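PDB 6W6M: type IV pilus secretin PilQ family protein from Vibrio cholerae, which probably forms the outer-membrane secretin channel through which the type IVa competence pilus passes during natural transformation. Local coordinates for residues A[430-444]-A[456-470]. Residues are numbered along the deposited sequence; the frame is centred on the assembly and turned at random.
Sequences NKQPAYIEQGTEIPY and AFKKAVLSLKVTPQI
Asn430 opens the pairing with its side-chain carbonyl: OD1 takes a weak, bent bond from Ile470 N, a chi1 of -168° swinging the amide away from its own backbone N and carrying OD1 across. Lys431 N makes a weak bond to Pro468 O, while the Lys431 side chain, folded at three torsions, runs alongside that of Gln469 for a weak 3.5 Å hydrogen bond from NZ to Gln469 OE1. From Ala434 the antiparallel pairing is regular. In the pairs Ala434-Val466 and Ile436-Leu464 the N of each residue bonds to the O of the other at 3.0 Å, and these four side chains share one face, packed against Leu426 and Thr428 of strand 404-429 and against strand 475-493. On the other face Tyr435 CB lies 3.9 Å from Lys465 CG. Glu437 stretches out so that its CG rests on Ser463 CB, 3.7 Å away, and OE2 meets Lys459 NZ, arriving roughly at right angles, in a long 3.5 Å salt bridge. At Gly439 the chain turns a corner, with Val461 CG1 3.8 Å from its CA; just before it the bond from Gln438 N to Leu462 O is weak, but Leu462 N to Gln438 O is sound. Pairing continues through the corner to Thr440 and Ala460, although Thr440 N sits above the carbonyl plane of Ala460. Past Ile442, which exchanges two backbone bonds with Lys458, Pro443 CB packs on Phe457 CE1. The CD2/CE2 side of the Tyr444 ring lies against Lys458 CB, the side chains crossing at a slant, its hydroxyl bound to Val499. Backbone bonds thus hold the bent hairpin, side-chain charges adding a weak lysine-amide bond and one long salt bridge. Backbone pairing of Tyr435 to Glu441 with a neighbouring subunit continues the sheet round the secretin ring, aided by Gln438, Thr440 and Glu441 bonding to that subunit's Gln504, Ile501 and Asp502, and Arg505 respectively.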
ATOM      1  N   ASN A 430     -40.790   4.225  32.721  1.00 75.14           N
ATOM      2  CA  ASN A 430     -41.208   3.033  31.999  1.00 75.14           C
ATOM      3  C   ASN A 430     -40.626   2.999  30.590  1.00 75.14           C
ATOM      4  O   ASN A 430     -40.666   3.990  29.863  1.00 75.14           O
ATOM      5  CB  ASN A 430     -42.735   2.989  31.948  1.00 75.14           C
ATOM      6  CG  ASN A 430     -43.273   1.663  31.479  1.00 75.14           C
ATOM      7  OD1 ASN A 430     -42.670   0.628  31.708  1.00 75.14           O
ATOM      8  ND2 ASN A 430     -44.430   1.685  30.850  1.00 75.14           N
ATOM      9  N   LYS A 431     -40.080   1.839  30.218  1.00 77.29           N
ATOM     10  CA  LYS A 431     -39.537   1.560  28.883  1.00 77.29           C
ATOM     11  C   LYS A 431     -38.234   2.308  28.614  1.00 77.29           C
ATOM     12  O   LYS A 431     -37.867   2.549  27.468  1.00 77.29           O
ATOM     13  CB  LYS A 431     -40.557   1.867  27.785  1.00 77.29           C
ATOM     14  CG  LYS A 431     -41.832   1.042  27.798  1.00 77.29           C
ATOM     15  CD  LYS A 431     -41.602  -0.379  27.367  1.00 77.29           C
ATOM     16  CE  LYS A 431     -40.815  -0.450  26.087  1.00 77.29           C
ATOM     17  NZ  LYS A 431     -41.275  -1.551  25.211  1.00 77.29           N
ATOM     18  N   GLN A 432     -37.506   2.629  29.672  1.00 74.07           N
ATOM     19  CA  GLN A 432     -36.335   3.494  29.571  1.00 74.07           C
ATOM     20  C   GLN A 432     -35.116   2.849  30.223  1.00 74.07           C
ATOM     21  O   GLN A 432     -35.213   2.365  31.355  1.00 74.07           O
ATOM     22  CB  GLN A 432     -36.644   4.835  30.225  1.00 74.07           C
ATOM     23  CG  GLN A 432     -37.689   5.642  29.537  1.00 74.07           C
ATOM     24  CD  GLN A 432     -37.311   5.978  28.116  1.00 74.07           C
ATOM     25  OE1 GLN A 432     -36.155   6.291  27.821  1.00 74.07           O
ATOM     26  NE2 GLN A 432     -38.287   5.920  27.221  1.00 74.07           N
ATOM     27  N   PRO A 433     -33.962   2.810  29.550  1.00 69.13           N
ATOM     28  CA  PRO A 433     -32.814   2.060  30.082  1.00 69.13           C
ATOM     29  C   PRO A 433     -32.027   2.829  31.138  1.00 69.13           C
ATOM     30  O   PRO A 433     -31.739   4.015  30.987  1.00 69.13           O
ATOM     31  CB  PRO A 433     -31.954   1.806  28.839  1.00 69.13           C
ATOM     32  CG  PRO A 433     -32.777   2.236  27.681  1.00 69.13           C
ATOM     33  CD  PRO A 433     -33.716   3.260  28.177  1.00 69.13           C
ATOM     34  N   ALA A 434     -31.637   2.124  32.201  1.00 60.91           N
ATOM     35  CA  ALA A 434     -30.885   2.760  33.277  1.00 60.91           C
ATOM     36  C   ALA A 434     -29.789   1.820  33.764  1.00 60.91           C
ATOM     37  O   ALA A 434     -29.874   0.600  33.602  1.00 60.91           O
ATOM     38  CB  ALA A 434     -31.811   3.164  34.418  1.00 60.91           C
ATOM     39  N   TYR A 435     -28.752   2.408  34.368  1.00 56.15           N
ATOM     40  CA  TYR A 435     -27.626   1.637  34.886  1.00 56.15           C
ATOM     41  C   TYR A 435     -27.049   2.316  36.119  1.00 56.15           C
ATOM     42  O   TYR A 435     -27.140   3.528  36.278  1.00 56.15           O
ATOM     43  CB  TYR A 435     -26.530   1.447  33.825  1.00 56.15           C
ATOM     44  CG  TYR A 435     -25.908   2.735  33.374  1.00 56.15           C
ATOM     45  CD1 TYR A 435     -24.813   3.258  34.033  1.00 56.15           C
ATOM     46  CD2 TYR A 435     -26.402   3.424  32.274  1.00 56.15           C
ATOM     47  CE1 TYR A 435     -24.231   4.420  33.614  1.00 56.15           C
ATOM     48  CE2 TYR A 435     -25.821   4.583  31.850  1.00 56.15           C
ATOM     49  CZ  TYR A 435     -24.739   5.078  32.525  1.00 56.15           C
ATOM     50  OH  TYR A 435     -24.151   6.243  32.115  1.00 56.15           O
ATOM     51  N   ILE A 436     -26.446   1.512  36.991  1.00 53.91           N
ATOM     52  CA  ILE A 436     -25.647   2.017  38.105  1.00 53.91           C
ATOM     53  C   ILE A 436     -24.437   1.106  38.306  1.00 53.91           C
ATOM     54  O   ILE A 436     -24.552  -0.120  38.212  1.00 53.91           O
ATOM     55  CB  ILE A 436     -26.482   2.165  39.402  1.00 53.91           C
ATOM     56  CG1 ILE A 436     -25.654   2.832  40.500  1.00 53.91           C
ATOM     57  CG2 ILE A 436     -27.040   0.848  39.876  1.00 53.91           C
ATOM     58  CD1 ILE A 436     -26.431   3.289  41.662  1.00 53.91           C
ATOM     59  N   GLU A 437     -23.274   1.709  38.580  1.00 58.59           N
ATOM     60  CA  GLU A 437     -21.981   1.028  38.568  1.00 58.59           C
ATOM     61  C   GLU A 437     -21.089   1.464  39.720  1.00 58.59           C
ATOM     62  O   GLU A 437     -21.229   2.561  40.249  1.00 58.59           O
ATOM     63  CB  GLU A 437     -21.205   1.310  37.293  1.00 58.59           C
ATOM     64  CG  GLU A 437     -21.554   0.471  36.131  1.00 58.59           C
ATOM     65  CD  GLU A 437     -20.804   0.906  34.907  1.00 58.59           C
ATOM     66  OE1 GLU A 437     -20.224   2.006  34.949  1.00 58.59           O
ATOM     67  OE2 GLU A 437     -20.786   0.159  33.906  1.00 58.59           O
ATOM     68  N   GLN A 438     -20.134   0.603  40.066  1.00 56.85           N
ATOM     69  CA  GLN A 438     -19.108   0.924  41.058  1.00 56.85           C
ATOM     70  C   GLN A 438     -17.948  -0.050  40.895  1.00 56.85           C
ATOM     71  O   GLN A 438     -18.134  -1.255  41.067  1.00 56.85           O
ATOM     72  CB  GLN A 438     -19.681   0.846  42.457  1.00 56.85           C
ATOM     73  CG  GLN A 438     -18.779   1.402  43.505  1.00 56.85           C
ATOM     74  CD  GLN A 438     -19.239   1.073  44.893  1.00 56.85           C
ATOM     75  OE1 GLN A 438     -19.420   1.956  45.719  1.00 56.85           O
ATOM     76  NE2 GLN A 438     -19.436  -0.201  45.162  1.00 56.85           N
ATOM     77  N   GLY A 439     -16.759   0.448  40.580  1.00 61.90           N
ATOM     78  CA  GLY A 439     -15.624  -0.446  40.428  1.00 61.90           C
ATOM     79  C   GLY A 439     -14.353   0.185  39.914  1.00 61.90           C
ATOM     80  O   GLY A 439     -14.011   1.287  40.330  1.00 61.90           O
ATOM     81  N   THR A 440     -13.623  -0.501  39.035  1.00 67.87           N
ATOM     82  CA  THR A 440     -12.405   0.041  38.438  1.00 67.87           C
ATOM     83  C   THR A 440     -12.375  -0.208  36.935  1.00 67.87           C
ATOM     84  O   THR A 440     -13.068  -1.071  36.403  1.00 67.87           O
ATOM     85  CB  THR A 440     -11.133  -0.549  39.067  1.00 67.87           C
ATOM     86  OG1 THR A 440      -9.983   0.159  38.600  1.00 67.87           O
ATOM     87  CG2 THR A 440     -10.981  -2.007  38.721  1.00 67.87           C
ATOM     88  N   GLU A 441     -11.536   0.558  36.247  1.00 72.31           N
ATOM     89  CA  GLU A 441     -11.324   0.416  34.810  1.00 72.31           C
ATOM     90  C   GLU A 441      -9.856   0.107  34.557  1.00 72.31           C
ATOM     91  O   GLU A 441      -8.989   0.922  34.871  1.00 72.31           O
ATOM     92  CB  GLU A 441     -11.739   1.679  34.066  1.00 72.31           C
ATOM     93  CG  GLU A 441     -13.182   2.049  34.242  1.00 72.31           C
ATOM     94  CD  GLU A 441     -13.558   3.234  33.400  1.00 72.31           C
ATOM     95  OE1 GLU A 441     -12.640   3.862  32.840  1.00 72.31           O
ATOM     96  OE2 GLU A 441     -14.765   3.535  33.288  1.00 72.31           O
ATOM     97  N   ILE A 442      -9.588  -1.051  33.981  1.00 73.96           N
ATOM     98  CA  ILE A 442      -8.217  -1.518  33.780  1.00 73.96           C
ATOM     99  C   ILE A 442      -7.742  -1.099  32.388  1.00 73.96           C
ATOM    100  O   ILE A 442      -8.428  -1.382  31.396  1.00 73.96           O
ATOM    101  CB  ILE A 442      -8.137  -3.030  33.963  1.00 73.96           C
ATOM    102  CG1 ILE A 442      -8.650  -3.421  35.342  1.00 73.96           C
ATOM    103  CG2 ILE A 442      -6.724  -3.517  33.816  1.00 73.96           C
ATOM    104  CD1 ILE A 442      -7.897  -2.789  36.455  1.00 73.96           C
ATOM    105  N   PRO A 443      -6.606  -0.399  32.326  1.00 76.75           N
ATOM    106  CA  PRO A 443      -6.049   0.009  31.043  1.00 76.75           C
ATOM    107  C   PRO A 443      -5.372  -1.198  30.436  1.00 76.75           C
ATOM    108  O   PRO A 443      -4.443  -1.739  31.027  1.00 76.75           O
ATOM    109  CB  PRO A 443      -4.999   1.043  31.437  1.00 76.75           C
ATOM    110  CG  PRO A 443      -4.572   0.632  32.799  1.00 76.75           C
ATOM    111  CD  PRO A 443      -5.802   0.084  33.461  1.00 76.75           C
ATOM    112  N   TYR A 444      -5.770  -1.614  29.240  1.00 80.06           N
ATOM    113  CA  TYR A 444      -5.101  -2.753  28.605  1.00 80.06           C
ATOM    114  C   TYR A 444      -4.201  -2.277  27.473  1.00 80.06           C
ATOM    115  O   TYR A 444      -4.515  -1.297  26.800  1.00 80.06           O
ATOM    116  CB  TYR A 444      -6.098  -3.815  28.148  1.00 80.06           C
ATOM    117  CG  TYR A 444      -6.538  -4.697  29.290  1.00 80.06           C
ATOM    118  CD1 TYR A 444      -5.822  -5.837  29.626  1.00 80.06           C
ATOM    119  CD2 TYR A 444      -7.647  -4.372  30.057  1.00 80.06           C
ATOM    120  CE1 TYR A 444      -6.210  -6.639  30.679  1.00 80.06           C
ATOM    121  CE2 TYR A 444      -8.041  -5.165  31.112  1.00 80.06           C
ATOM    122  CZ  TYR A 444      -7.321  -6.297  31.416  1.00 80.06           C
ATOM    123  OH  TYR A 444      -7.718  -7.088  32.467  1.00 80.06           O
ATOM    124  N   ALA A 456      -7.204   0.635  25.480  1.00 83.44           N
ATOM    125  CA  ALA A 456      -8.585   0.798  25.917  1.00 83.44           C
ATOM    126  C   ALA A 456      -8.732   0.359  27.363  1.00 83.44           C
ATOM    127  O   ALA A 456      -7.755   0.025  28.033  1.00 83.44           O
ATOM    128  CB  ALA A 456      -9.552   0.026  25.015  1.00 83.44           C
ATOM    129  N   PHE A 457      -9.974   0.360  27.840  1.00 76.91           N
ATOM    130  CA  PHE A 457     -10.283   0.111  29.240  1.00 76.91           C
ATOM    131  C   PHE A 457     -11.334  -0.977  29.360  1.00 76.91           C
ATOM    132  O   PHE A 457     -12.432  -0.848  28.816  1.00 76.91           O
ATOM    133  CB  PHE A 457     -10.779   1.380  29.931  1.00 76.91           C
ATOM    134  CG  PHE A 457      -9.759   2.461  29.994  1.00 76.91           C
ATOM    135  CD1 PHE A 457      -8.809   2.472  30.985  1.00 76.91           C
ATOM    136  CD2 PHE A 457      -9.740   3.467  29.050  1.00 76.91           C
ATOM    137  CE1 PHE A 457      -7.865   3.458  31.038  1.00 76.91           C
ATOM    138  CE2 PHE A 457      -8.793   4.455  29.098  1.00 76.91           C
ATOM    139  CZ  PHE A 457      -7.858   4.446  30.093  1.00 76.91           C
ATOM    140  N   LYS A 458     -11.012  -1.989  30.157  1.00 71.98           N
ATOM    141  CA  LYS A 458     -11.937  -3.059  30.482  1.00 71.98           C
ATOM    142  C   LYS A 458     -12.517  -2.691  31.856  1.00 71.98           C
ATOM    143  O   LYS A 458     -11.876  -1.999  32.643  1.00 71.98           O
ATOM    144  CB  LYS A 458     -11.228  -4.408  30.526  1.00 30.00           C
ATOM    145  CG  LYS A 458     -12.148  -5.561  30.886  1.00 30.00           C
ATOM    146  CD  LYS A 458     -13.251  -5.738  29.859  1.00 30.00           C
ATOM    147  CE  LYS A 458     -14.061  -6.995  30.136  1.00 30.00           C
ATOM    148  NZ  LYS A 458     -15.274  -7.081  29.280  1.00 30.00           N
ATOM    149  N   LYS A 459     -13.721  -3.158  32.154  1.00 67.45           N
ATOM    150  CA  LYS A 459     -14.375  -2.799  33.401  1.00 67.45           C
ATOM    151  C   LYS A 459     -14.374  -3.964  34.374  1.00 67.45           C
ATOM    152  O   LYS A 459     -14.503  -5.121  33.973  1.00 67.45           O
ATOM    153  CB  LYS A 459     -15.806  -2.346  33.149  1.00 67.45           C
ATOM    154  CG  LYS A 459     -15.909  -1.087  32.347  1.00 67.45           C
ATOM    155  CD  LYS A 459     -17.351  -0.687  32.193  1.00 67.45           C
ATOM    156  CE  LYS A 459     -17.484   0.556  31.347  1.00 67.45           C
ATOM    157  NZ  LYS A 459     -18.905   0.873  31.065  1.00 67.45           N
ATOM    158  N   ALA A 460     -14.221  -3.651  35.653  1.00 62.36           N
ATOM    159  CA  ALA A 460     -14.352  -4.610  36.739  1.00 62.36           C
ATOM    160  C   ALA A 460     -15.209  -3.921  37.792  1.00 62.36           C
ATOM    161  O   ALA A 460     -14.691  -3.246  38.681  1.00 62.36           O
ATOM    162  CB  ALA A 460     -12.999  -5.022  37.269  1.00 62.36           C
ATOM    163  N   VAL A 461     -16.527  -4.068  37.665  1.00 59.14           N
ATOM    164  CA  VAL A 461     -17.492  -3.279  38.413  1.00 59.14           C
ATOM    165  C   VAL A 461     -18.553  -4.195  39.007  1.00 59.14           C
ATOM    166  O   VAL A 461     -18.729  -5.334  38.593  1.00 59.14           O
ATOM    167  CB  VAL A 461     -18.165  -2.196  37.538  1.00 59.14           C
ATOM    168  CG1 VAL A 461     -17.157  -1.187  37.062  1.00 59.14           C
ATOM    169  CG2 VAL A 461     -18.870  -2.828  36.367  1.00 59.14           C
ATOM    170  N   LEU A 462     -19.224  -3.689  40.045  1.00 55.89           N
ATOM    171  CA  LEU A 462     -20.526  -4.245  40.493  1.00 55.89           C
ATOM    172  C   LEU A 462     -21.654  -3.406  39.883  1.00 55.89           C
ATOM    173  O   LEU A 462     -21.812  -2.252  40.298  1.00 55.89           O
ATOM    174  CB  LEU A 462     -20.572  -4.207  42.023  1.00 30.00           C
ATOM    175  CG  LEU A 462     -21.964  -4.234  42.648  1.00 30.00           C
ATOM    176  CD1 LEU A 462     -22.503  -5.653  42.714  1.00 30.00           C
ATOM    177  CD2 LEU A 462     -21.943  -3.610  44.034  1.00 30.00           C
ATOM    178  N   SER A 463     -22.390  -3.969  38.921  1.00 55.31           N
ATOM    179  CA  SER A 463     -23.267  -3.165  38.089  1.00 55.31           C
ATOM    180  C   SER A 463     -24.652  -3.768  37.947  1.00 55.31           C
ATOM    181  O   SER A 463     -24.828  -4.989  37.954  1.00 55.31           O
ATOM    182  CB  SER A 463     -22.680  -2.961  36.703  1.00 55.31           C
ATOM    183  OG  SER A 463     -22.562  -4.179  36.008  1.00 55.31           O
ATOM    184  N   LEU A 464     -25.629  -2.877  37.791  1.00 54.55           N
ATOM    185  CA  LEU A 464     -26.999  -3.228  37.455  1.00 54.55           C
ATOM    186  C   LEU A 464     -27.430  -2.462  36.215  1.00 54.55           C
ATOM    187  O   LEU A 464     -27.258  -1.246  36.140  1.00 54.55           O
ATOM    188  CB  LEU A 464     -27.945  -2.925  38.611  1.00 54.55           C
ATOM    189  CG  LEU A 464     -29.434  -3.174  38.384  1.00 54.55           C
ATOM    190  CD1 LEU A 464     -29.714  -4.633  38.124  1.00 54.55           C
ATOM    191  CD2 LEU A 464     -30.231  -2.681  39.562  1.00 54.55           C
ATOM    192  N   LYS A 465     -28.006  -3.180  35.252  1.00 58.55           N
ATOM    193  CA  LYS A 465     -28.443  -2.617  33.980  1.00 58.55           C
ATOM    194  C   LYS A 465     -29.836  -3.139  33.679  1.00 58.55           C
ATOM    195  O   LYS A 465     -30.019  -4.356  33.573  1.00 58.55           O
ATOM    196  CB  LYS A 465     -27.487  -3.025  32.876  1.00 58.55           C
ATOM    197  CG  LYS A 465     -27.070  -1.931  31.965  1.00 58.55           C
ATOM    198  CD  LYS A 465     -25.892  -2.377  31.156  1.00 58.55           C
ATOM    199  CE  LYS A 465     -24.804  -2.885  32.065  1.00 58.55           C
ATOM    200  NZ  LYS A 465     -24.437  -1.878  33.096  1.00 58.55           N
ATOM    201  N   VAL A 466     -30.820  -2.252  33.522  1.00 62.03           N
ATOM    202  CA  VAL A 466     -32.200  -2.720  33.452  1.00 62.03           C
ATOM    203  C   VAL A 466     -33.049  -1.883  32.500  1.00 62.03           C
ATOM    204  O   VAL A 466     -32.839  -0.674  32.332  1.00 62.03           O
ATOM    205  CB  VAL A 466     -32.826  -2.777  34.868  1.00 62.03           C
ATOM    206  CG1 VAL A 466     -32.894  -1.406  35.491  1.00 62.03           C
ATOM    207  CG2 VAL A 466     -34.185  -3.440  34.842  1.00 62.03           C
ATOM    208  N   THR A 467     -34.013  -2.576  31.841  1.00 68.16           N
ATOM    209  CA  THR A 467     -35.128  -1.956  31.115  1.00 68.16           C
ATOM    210  C   THR A 467     -36.461  -2.578  31.531  1.00 68.16           C
ATOM    211  O   THR A 467     -36.676  -3.784  31.342  1.00 68.16           O
ATOM    212  CB  THR A 467     -34.965  -2.080  29.596  1.00 68.16           C
ATOM    213  OG1 THR A 467     -33.592  -1.920  29.231  1.00 68.16           O
ATOM    214  CG2 THR A 467     -35.769  -1.004  28.894  1.00 68.16           C
ATOM    215  N   PRO A 468     -37.359  -1.795  32.145  1.00 70.32           N
ATOM    216  CA  PRO A 468     -38.639  -2.335  32.619  1.00 70.32           C
ATOM    217  C   PRO A 468     -39.821  -2.102  31.689  1.00 70.32           C
ATOM    218  O   PRO A 468     -39.730  -1.310  30.753  1.00 70.32           O
ATOM    219  CB  PRO A 468     -38.831  -1.594  33.941  1.00 70.32           C
ATOM    220  CG  PRO A 468     -38.234  -0.271  33.682  1.00 70.32           C
ATOM    221  CD  PRO A 468     -37.103  -0.460  32.703  1.00 70.32           C
ATOM    222  N   GLN A 469     -40.944  -2.766  31.953  1.00 74.67           N
ATOM    223  CA  GLN A 469     -42.174  -2.567  31.193  1.00 74.67           C
ATOM    224  C   GLN A 469     -43.362  -2.951  32.062  1.00 74.67           C
ATOM    225  O   GLN A 469     -43.398  -4.054  32.602  1.00 74.67           O
ATOM    226  CB  GLN A 469     -42.171  -3.393  29.903  1.00 74.67           C
ATOM    227  CG  GLN A 469     -43.444  -3.264  29.099  1.00 74.67           C
ATOM    228  CD  GLN A 469     -43.459  -4.092  27.830  1.00 74.67           C
ATOM    229  OE1 GLN A 469     -42.469  -4.176  27.114  1.00 74.67           O
ATOM    230  NE2 GLN A 469     -44.595  -4.702  27.545  1.00 74.67           N
ATOM    231  N   ILE A 470     -44.333  -2.053  32.183  1.00 76.13           N
ATOM    232  CA  ILE A 470     -45.509  -2.256  33.023  1.00 76.13           C
ATOM    233  C   ILE A 470     -46.643  -2.804  32.165  1.00 76.13           C
ATOM    234  O   ILE A 470     -46.917  -2.282  31.080  1.00 76.13           O
ATOM    235  CB  ILE A 470     -45.935  -0.952  33.711  1.00 76.13           C
ATOM    236  CG1 ILE A 470     -44.879  -0.500  34.703  1.00 76.13           C
ATOM    237  CG2 ILE A 470     -47.253  -1.133  34.415  1.00 76.13           C
ATOM    238  CD1 ILE A 470     -45.100   0.881  35.214  1.00 76.13           C
TER